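Local atomic coordinates of aldehyde dehydrogenase (Trypanosoma brucei, PDB entry 5MYP), a protein that probably oxidises aldehydes to the corresponding carboxylic acids, with NAD+ as the electron acceptor. Residues A[290-295]-A[346-351]; A[307-312]-A[342-347]; A[326-331]-A[359-364]. All coordinates share one frame; numbering follows the deposited sequence.

Contact 1 lies on the same side of the chain's centre as contact 2 and as contact 3, and all three involve strand 346-353 or the elements packed next to it. Contacts 1 and 2 are neighbours, with centres about 9 Å apart; they share T346 and I347, and their helices, 289-296 and 304-309, follow each other in the chain and touch through L295 and L308. Contact 3 lies about 19 Å from the centre of contact 1 and about 22 Å from that of contact 2. Its segments alternate along the chain with those of the other two, and M326 and M329 of 326-331 pack on I347. Residues 290-364 thus place three successive helices around one strand of the mixed eight-stranded sheet.

Contact 1. Residues A[290-295]-A[346-351]; sequences KFLKVL and TIAPTI
L295 meets T346 and A348 with both of its methyl groups. Its bond to CB points toward 346-351; CG stands anti to the backbone N (chi1 -166°), and the fork beyond it does the touching. CD1 comes to 3.8 Å from T346 CG2. CD2 reaches the break in the strand, 3.7 Å from A348 CB, while remaining 3.9 Å from T346 CG2, which therefore touches both prongs. The side chains of L295 and T346 cross obliquely. F291, one helical turn earlier, approaches the same methyl tip to tip, its CZ 4.0 Å from T346 CG2, and L292 adds a looser touch at 4.3 Å between its CD2 and A348 CB. No hydrogen bond crosses the contact, whose five touching residues are all buried. T346 turns its methyl to the helix, anti to its own backbone N, while its OG1 is hydrogen-bonded to T344 and R66. Just past A348, T350 OG1 donates to A348 O (2.9 Å) from above the carbonyl plane, across the break. The arrangement is that of a helix, 289-296, packed by apolar side chains against a sheet strand, as in the alpha/beta catalytic domain of aldehyde dehydrogenases.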
loop_
_atom_site.group_PDB
_atom_site.type_symbol
_atom_site.label_atom_id
_atom_site.label_comp_id
_atom_site.label_asym_id
_atom_site.label_seq_id
_atom_site.Cartn_x
_atom_site.Cartn_y
_atom_site.Cartn_z
ATOM N N LYS A 290 9.323 -5.303 47.899
ATOM C CA LYS A 290 8.151 -4.813 48.637
ATOM C C LYS A 290 6.865 -4.874 47.810
ATOM O O LYS A 290 5.831 -5.317 48.314
ATOM C CB LYS A 290 8.364 -3.392 49.170
ATOM C CG LYS A 290 7.255 -2.940 50.112
ATOM C CD LYS A 290 7.619 -1.712 50.931
ATOM C CE LYS A 290 6.445 -1.293 51.797
ATOM N NZ LYS A 290 6.836 -0.340 52.870
ATOM N N PHE A 291 6.934 -4.434 46.553
ATOM C CA PHE A 291 5.774 -4.492 45.652
ATOM C C PHE A 291 5.248 -5.925 45.528
ATOM O O PHE A 291 4.056 -6.166 45.719
ATOM C CB PHE A 291 6.114 -3.923 44.265
ATOM C CG PHE A 291 5.012 -4.094 43.254
ATOM C CD1 PHE A 291 3.920 -3.232 43.245
ATOM C CD2 PHE A 291 5.054 -5.129 42.320
ATOM C CE1 PHE A 291 2.898 -3.391 42.314
ATOM C CE2 PHE A 291 4.035 -5.294 41.395
ATOM C CZ PHE A 291 2.956 -4.423 41.397
ATOM N N LEU A 292 6.146 -6.861 45.224
ATOM C CA LEU A 292 5.774 -8.268 45.060
ATOM C C LEU A 292 5.231 -8.889 46.349
ATOM O O LEU A 292 4.213 -9.575 46.317
ATOM C CB LEU A 292 6.953 -9.092 44.521
ATOM C CG LEU A 292 7.325 -8.849 43.055
ATOM C CD1 LEU A 292 8.647 -9.529 42.715
ATOM C CD2 LEU A 292 6.214 -9.318 42.127
ATOM N N LYS A 293 5.893 -8.624 47.476
ATOM C CA LYS A 293 5.427 -9.117 48.782
ATOM C C LYS A 293 4.010 -8.651 49.126
ATOM O O LYS A 293 3.196 -9.447 49.611
ATOM C CB LYS A 293 6.384 -8.699 49.903
ATOM C CG LYS A 293 7.654 -9.526 49.973
ATOM C CD LYS A 293 8.614 -8.926 50.985
ATOM C CE LYS A 293 9.631 -9.937 51.480
ATOM N NZ LYS A 293 10.608 -9.276 52.390
ATOM N N VAL A 294 3.726 -7.373 48.866
ATOM C CA VAL A 294 2.401 -6.797 49.131
ATOM C C VAL A 294 1.351 -7.413 48.206
ATOM O O VAL A 294 0.265 -7.784 48.654
ATOM C CB VAL A 294 2.398 -5.245 49.017
ATOM C CG1 VAL A 294 0.986 -4.675 49.121
ATOM C CG2 VAL A 294 3.284 -4.632 50.097
ATOM N N LEU A 295 1.692 -7.525 46.925
ATOM C CA LEU A 295 0.810 -8.153 45.939
ATOM C C LEU A 295 0.549 -9.636 46.239
ATOM O O LEU A 295 -0.583 -10.105 46.077
ATOM C CB LEU A 295 1.388 -7.988 44.526
ATOM C CG LEU A 295 0.490 -8.282 43.329
ATOM C CD1 LEU A 295 -0.729 -7.396 43.347
ATOM C CD2 LEU A 295 1.296 -8.081 42.066
ATOM N N THR A 346 -4.248 -5.276 38.725
ATOM C CA THR A 346 -2.815 -5.526 38.788
ATOM C C THR A 346 -2.567 -7.011 38.580
ATOM O O THR A 346 -3.129 -7.828 39.306
ATOM C CB THR A 346 -2.245 -5.104 40.155
ATOM O OG1 THR A 346 -2.537 -3.723 40.396
ATOM C CG2 THR A 346 -0.747 -5.294 40.189
ATOM N N ILE A 347 -1.761 -7.351 37.575
ATOM C CA ILE A 347 -1.281 -8.721 37.369
ATOM C C ILE A 347 0.236 -8.663 37.181
ATOM O O ILE A 347 0.720 -8.049 36.233
ATOM C CB ILE A 347 -1.919 -9.398 36.134
ATOM C CG1 ILE A 347 -3.450 -9.423 36.248
ATOM C CG2 ILE A 347 -1.376 -10.822 35.956
ATOM C CD1 ILE A 347 -4.157 -9.928 35.005
ATOM N N ALA A 348 0.982 -9.294 38.087
ATOM C CA ALA A 348 2.441 -9.323 37.985
ATOM C C ALA A 348 2.873 -10.217 36.815
ATOM O O ALA A 348 2.132 -11.129 36.436
ATOM C CB ALA A 348 3.063 -9.822 39.280
ATOM N N PRO A 349 4.065 -9.960 36.237
ATOM C CA PRO A 349 4.557 -10.828 35.168
ATOM C C PRO A 349 4.601 -12.285 35.614
ATOM O O PRO A 349 5.101 -12.586 36.702
ATOM C CB PRO A 349 5.963 -10.289 34.875
ATOM C CG PRO A 349 5.946 -8.892 35.367
ATOM C CD PRO A 349 5.014 -8.877 36.539
ATOM N N THR A 350 4.042 -13.160 34.785
ATOM C CA THR A 350 3.820 -14.551 35.138
ATOM C C THR A 350 4.356 -15.445 34.029
ATOM O O THR A 350 3.962 -15.299 32.871
ATOM C CB THR A 350 2.321 -14.804 35.360
ATOM O OG1 THR A 350 1.864 -13.993 36.454
ATOM C CG2 THR A 350 2.033 -16.276 35.654
ATOM N N ILE A 351 5.261 -16.351 34.395
ATOM C CA ILE A 351 5.885 -17.283 33.457
ATOM C C ILE A 351 5.169 -18.626 33.552
ATOM O O ILE A 351 5.102 -19.221 34.637
ATOM C CB ILE A 351 7.387 -17.488 33.759
ATOM C CG1 ILE A 351 8.119 -16.135 33.830
ATOM C CG2 ILE A 351 8.026 -18.402 32.714
ATOM C CD1 ILE A 351 9.562 -16.235 34.263
#

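Contact 2. Residues A[307-312]-A[342-347]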
loop_
_atom_site.group_PDB
_atom_site.type_symbol
_atom_site.label_atom_id
_atom_site.label_comp_id
_atom_site.label_asym_id
_atom_site.label_seq_id
_atom_site.Cartn_x
_atom_site.Cartn_y
_atom_site.Cartn_z
ATOM N N PHE A 307 -1.889 1.436 48.029
ATOM C CA PHE A 307 -0.473 1.128 47.784
ATOM C C PHE A 307 -0.225 0.690 46.335
ATOM O O PHE A 307 0.751 1.124 45.710
ATOM C CB PHE A 307 0.023 0.043 48.754
ATOM C CG PHE A 307 1.417 -0.439 48.469
ATOM C CD1 PHE A 307 2.519 0.201 49.028
ATOM C CD2 PHE A 307 1.630 -1.547 47.649
ATOM C CE1 PHE A 307 3.808 -0.248 48.765
ATOM C CE2 PHE A 307 2.914 -1.987 47.370
ATOM C CZ PHE A 307 4.004 -1.347 47.940
ATOM N N LEU A 308 -1.093 -0.181 45.821
ATOM C CA LEU A 308 -0.962 -0.677 44.448
ATOM C C LEU A 308 -1.266 0.401 43.408
ATOM O O LEU A 308 -0.621 0.439 42.360
ATOM C CB LEU A 308 -1.842 -1.909 44.222
ATOM C CG LEU A 308 -1.430 -3.167 44.999
ATOM C CD1 LEU A 308 -2.485 -4.251 44.841
ATOM C CD2 LEU A 308 -0.068 -3.675 44.545
ATOM N N GLU A 309 -2.226 1.278 43.699
ATOM C CA GLU A 309 -2.532 2.408 42.805
ATOM C C GLU A 309 -1.435 3.479 42.806
ATOM O O GLU A 309 -1.303 4.217 41.826
ATOM C CB GLU A 309 -3.906 3.024 43.115
ATOM C CG GLU A 309 -5.092 2.085 42.849
ATOM C CD GLU A 309 -5.450 1.894 41.377
ATOM O OE1 GLU A 309 -4.664 2.268 40.486
ATOM O OE2 GLU A 309 -6.543 1.357 41.105
ATOM N N GLU A 310 -0.647 3.545 43.889
ATOM C CA GLU A 310 0.548 4.406 43.963
ATOM C C GLU A 310 1.840 3.749 43.438
ATOM O O GLU A 310 2.894 4.389 43.437
ATOM C CB GLU A 310 0.773 4.875 45.411
ATOM C CG GLU A 310 -0.277 5.853 45.923
ATOM C CD GLU A 310 -0.147 6.151 47.414
ATOM O OE1 GLU A 310 0.830 5.698 48.057
ATOM O OE2 GLU A 310 -1.034 6.845 47.952
ATOM N N SER A 311 1.760 2.504 42.962
ATOM C CA SER A 311 2.944 1.758 42.522
ATOM C C SER A 311 3.465 2.230 41.161
ATOM O O SER A 311 2.813 3.012 40.457
ATOM C CB SER A 311 2.637 0.258 42.463
ATOM O OG SER A 311 1.841 -0.074 41.337
ATOM N N ASP A 312 4.643 1.724 40.802
ATOM C CA ASP A 312 5.287 2.027 39.519
ATOM C C ASP A 312 4.908 1.042 38.403
ATOM O O ASP A 312 5.486 1.101 37.311
ATOM C CB ASP A 312 6.811 2.011 39.688
ATOM C CG ASP A 312 7.309 3.025 40.710
ATOM O OD1 ASP A 312 6.528 3.890 41.155
ATOM O OD2 ASP A 312 8.503 2.951 41.067
ATOM N N GLU A 342 -7.544 -7.785 41.690
ATOM C CA GLU A 342 -8.621 -7.427 40.766
ATOM C C GLU A 342 -9.076 -5.977 40.892
ATOM O O GLU A 342 -9.285 -5.311 39.879
ATOM C CB GLU A 342 -9.819 -8.364 40.965
ATOM C CG GLU A 342 -10.950 -8.152 39.964
ATOM C CD GLU A 342 -11.915 -9.322 39.868
ATOM O OE1 GLU A 342 -11.735 -10.331 40.585
ATOM O OE2 GLU A 342 -12.856 -9.227 39.058
ATOM N N ALA A 343 -9.221 -5.492 42.124
ATOM C CA ALA A 343 -9.711 -4.128 42.380
ATOM C C ALA A 343 -8.857 -3.047 41.712
ATOM O O ALA A 343 -9.393 -2.078 41.180
ATOM C CB ALA A 343 -9.800 -3.869 43.880
ATOM N N THR A 344 -7.535 -3.232 41.742
ATOM C CA THR A 344 -6.581 -2.307 41.117
ATOM C C THR A 344 -6.092 -2.775 39.732
ATOM O O THR A 344 -5.187 -2.160 39.165
ATOM C CB THR A 344 -5.353 -2.096 42.029
ATOM O OG1 THR A 344 -4.628 -3.329 42.158
ATOM C CG2 THR A 344 -5.778 -1.580 43.416
ATOM N N LEU A 345 -6.685 -3.848 39.200
ATOM C CA LEU A 345 -6.348 -4.409 37.881
ATOM C C LEU A 345 -4.833 -4.644 37.713
ATOM O O LEU A 345 -4.226 -4.261 36.709
ATOM C CB LEU A 345 -6.914 -3.516 36.770
ATOM C CG LEU A 345 -8.438 -3.317 36.753
ATOM C CD1 LEU A 345 -8.825 -2.189 35.809
ATOM C CD2 LEU A 345 -9.151 -4.607 36.365
ATOM N N THR A 346 -4.248 -5.276 38.725
ATOM C CA THR A 346 -2.815 -5.526 38.788
ATOM C C THR A 346 -2.567 -7.011 38.580
ATOM O O THR A 346 -3.129 -7.828 39.306
ATOM C CB THR A 346 -2.245 -5.104 40.155
ATOM O OG1 THR A 346 -2.537 -3.723 40.396
ATOM C CG2 THR A 346 -0.747 -5.294 40.189
ATOM N N ILE A 347 -1.761 -7.351 37.575
ATOM C CA ILE A 347 -1.281 -8.721 37.369
ATOM C C ILE A 347 0.236 -8.663 37.181
ATOM O O ILE A 347 0.720 -8.049 36.233
ATOM C CB ILE A 347 -1.919 -9.398 36.134
ATOM C CG1 ILE A 347 -3.450 -9.423 36.248
ATOM C CG2 ILE A 347 -1.376 -10.822 35.956
ATOM C CD1 ILE A 347 -4.157 -9.928 35.005
#
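L308 and T344 form the tight, buried part of this contact, and their side chains cross at about a right angle. The T344 hydroxyl oxygen takes the crowded position between its backbone N and carbonyl carbon (chi1 65°), which turns it to the leucine: L308 CD1 lies 3.6 Å from T344 OG1, and L308 CB 3.7 Å from the same oxygen. No hydrogen bond links the two segments; T344 OG1 is instead hydrogen-bonded to D341 and, over 2.8 Å, to T346 OG1. This polar cluster belongs to a hairpin connection. Residues E342 to L345 make a type I turn, closed by L345 N to E342 O at 3.1 Å, and L345 and T346 both face D341 as a G1 beta bulge, leading from strand 340-341 into strand 346-353. L345 takes the left-handed backbone conformation expected at the bulge. On the looser side E309 is only partly buried and slides past T344 in the opposite direction. Its CG meets T344 CG2 at 3.8 Å, and the chain bends at chi2, bringing CD beside T344; OE2 stands 3.7 Å from T344 CA, a contact with carbon. E309 OE1 forms salt bridges with R315 and R66, and R66 also hydrogen-bonds T344 O and T346 OG1. A343, farther out at this rim, is exposed. Behind L308, S311 OG donates to L308 O (2.7 Å) where helix 304-309 gives way to loop.

Contact 3. Residues A[326-331]-A[359-364]; sequences MEFMKG and HPVMQE
Two CH-pi contacts join G331 to H359 and V361 to F328, one ring coming from each segment. H359 CG stands anti to its backbone N, which places it 3.5 Å from G331 CA. That CA sits 3.4 Å from the centroid of the H359 ring, 11° off its normal and therefore over the centre of the face; P360 CD covers the opposite face nearer the rim. V361 CA lies over one face of the F328 ring, 4.0 Å from its centroid and offset toward the rim. Apolar contacts extend this packing. F328 CB meets V361 CG2 at 3.6 Å as the two side chains slide past each other in opposite directions, and F328 CE1 reaches P360 CB at 3.7 Å. No hydrogen bond links the segments. V361 N donates to H359 ND1 over 3.0 Å at a nearly straight 175°, which helps to set the ring's rotation and implies that ND1 carries no proton. E364 OE1 stands in the plane of the F328 ring at its edge, 3.7 Å from CZ, with the carboxylate plane turned 78° from the ring; the same oxygen forms a salt bridge with R324 of helix 319-328. The contact joins the last part of that helix and the 3-10 residues 329-330 to the loop between strands 346-353 and 370-376. V361 also packs on P372 of the latter strand, M326 and M329 on I347 of the former.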
loop_
_atom_site.group_PDB
_atom_site.type_symbol
_atom_site.label_atom_id
_atom_site.label_comp_id
_atom_site.label_asym_id
_atom_site.label_seq_id
_atom_site.Cartn_x
_atom_site.Cartn_y
_atom_site.Cartn_z
ATOM N N MET A 326 -6.185 -13.704 33.705
ATOM C CA MET A 326 -6.205 -14.649 34.828
ATOM C C MET A 326 -6.590 -16.068 34.377
ATOM O O MET A 326 -5.999 -17.037 34.850
ATOM C CB MET A 326 -7.137 -14.168 35.948
ATOM C CG MET A 326 -6.689 -12.891 36.659
ATOM S SD MET A 326 -4.994 -12.895 37.284
ATOM C CE MET A 326 -5.099 -14.194 38.515
ATOM N N GLU A 327 -7.553 -16.188 33.460
ATOM C CA GLU A 327 -7.912 -17.499 32.891
ATOM C C GLU A 327 -6.791 -18.134 32.057
ATOM O O GLU A 327 -6.687 -19.361 32.010
ATOM C CB GLU A 327 -9.199 -17.424 32.048
ATOM C CG GLU A 327 -10.490 -17.253 32.837
ATOM C CD GLU A 327 -10.714 -18.356 33.850
ATOM O OE1 GLU A 327 -10.806 -18.030 35.051
ATOM O OE2 GLU A 327 -10.786 -19.545 33.459
ATOM N N PHE A 328 -5.965 -17.310 31.407
ATOM C CA PHE A 328 -4.789 -17.807 30.669
ATOM C C PHE A 328 -3.774 -18.559 31.535
ATOM O O PHE A 328 -3.067 -19.424 31.022
ATOM C CB PHE A 328 -4.057 -16.677 29.916
ATOM C CG PHE A 328 -4.745 -16.187 28.655
ATOM C CD1 PHE A 328 -5.743 -16.923 27.995
ATOM C CD2 PHE A 328 -4.342 -14.979 28.093
ATOM C CE1 PHE A 328 -6.330 -16.437 26.834
ATOM C CE2 PHE A 328 -4.926 -14.498 26.932
ATOM C CZ PHE A 328 -5.919 -15.230 26.300
ATOM N N MET A 329 -3.704 -18.244 32.832
ATOM C CA MET A 329 -2.823 -18.970 33.760
ATOM C C MET A 329 -3.176 -20.461 33.903
ATOM O O MET A 329 -2.328 -21.252 34.316
ATOM C CB MET A 329 -2.811 -18.312 35.146
ATOM C CG MET A 329 -2.186 -16.926 35.179
ATOM S SD MET A 329 -2.086 -16.249 36.846
ATOM C CE MET A 329 -1.692 -14.536 36.494
ATOM N N LYS A 330 -4.410 -20.835 33.556
ATOM C CA LYS A 330 -4.861 -22.234 33.598
ATOM C C LYS A 330 -4.254 -23.097 32.485
ATOM O O LYS A 330 -4.225 -24.321 32.603
ATOM C CB LYS A 330 -6.391 -22.323 33.501
ATOM C CG LYS A 330 -7.177 -21.497 34.512
ATOM C CD LYS A 330 -6.932 -21.925 35.948
ATOM C CE LYS A 330 -7.729 -21.069 36.922
ATOM N NZ LYS A 330 -9.190 -21.055 36.626
ATOM N N GLY A 331 -3.784 -22.469 31.406
ATOM C CA GLY A 331 -3.191 -23.188 30.279
ATOM C C GLY A 331 -1.777 -23.719 30.466
ATOM O O GLY A 331 -1.220 -24.299 29.534
ATOM N N HIS A 359 -4.450 -24.507 24.006
ATOM C CA HIS A 359 -5.123 -23.602 24.953
ATOM C C HIS A 359 -5.132 -22.176 24.391
ATOM O O HIS A 359 -4.164 -21.777 23.735
ATOM C CB HIS A 359 -4.430 -23.625 26.327
ATOM C CG HIS A 359 -5.155 -22.852 27.393
ATOM N ND1 HIS A 359 -5.045 -21.485 27.520
ATOM C CD2 HIS A 359 -5.989 -23.249 28.383
ATOM C CE1 HIS A 359 -5.792 -21.070 28.527
ATOM N NE2 HIS A 359 -6.370 -22.123 29.073
ATOM N N PRO A 360 -6.221 -21.407 24.640
ATOM C CA PRO A 360 -6.304 -19.996 24.231
ATOM C C PRO A 360 -5.064 -19.104 24.475
ATOM O O PRO A 360 -4.815 -18.197 23.681
ATOM C CB PRO A 360 -7.493 -19.485 25.041
ATOM C CG PRO A 360 -8.405 -20.663 25.111
ATOM C CD PRO A 360 -7.535 -21.895 25.126
ATOM N N VAL A 361 -4.298 -19.363 25.536
ATOM C CA VAL A 361 -3.069 -18.607 25.848
ATOM C C VAL A 361 -1.997 -18.723 24.749
ATOM O O VAL A 361 -1.193 -17.805 24.578
ATOM C CB VAL A 361 -2.468 -19.008 27.228
ATOM C CG1 VAL A 361 -1.828 -20.395 27.187
ATOM C CG2 VAL A 361 -1.459 -17.969 27.710
ATOM N N MET A 362 -1.993 -19.843 24.021
ATOM C CA MET A 362 -1.102 -20.021 22.870
ATOM C C MET A 362 -1.819 -20.021 21.510
ATOM O O MET A 362 -1.252 -20.455 20.502
ATOM C CB MET A 362 -0.246 -21.278 23.066
ATOM C CG MET A 362 1.006 -21.033 23.897
ATOM S SD MET A 362 2.050 -19.692 23.289
ATOM C CE MET A 362 2.482 -20.321 21.666
ATOM N N GLN A 363 -3.053 -19.519 21.493
ATOM C CA GLN A 363 -3.801 -19.262 20.263
ATOM C C GLN A 363 -4.070 -17.776 20.014
ATOM O O GLN A 363 -4.117 -17.353 18.862
ATOM C CB GLN A 363 -5.136 -20.018 20.289
ATOM C CG GLN A 363 -5.005 -21.534 20.278
ATOM C CD GLN A 363 -4.276 -22.051 19.049
ATOM O OE1 GLN A 363 -4.733 -21.879 17.918
ATOM N NE2 GLN A 363 -3.129 -22.674 19.264
ATOM N N GLU A 364 -4.257 -16.996 21.079
ATOM C CA GLU A 364 -4.590 -15.574 20.978
ATOM C C GLU A 364 -3.407 -14.703 21.404
ATOM O O GLU A 364 -2.558 -15.135 22.184
ATOM C CB GLU A 364 -5.790 -15.254 21.872
ATOM C CG GLU A 364 -7.031 -16.105 21.609
ATOM C CD GLU A 364 -8.160 -15.838 22.595
ATOM O OE1 GLU A 364 -8.120 -14.821 23.324
ATOM O OE2 GLU A 364 -9.104 -16.653 22.651
#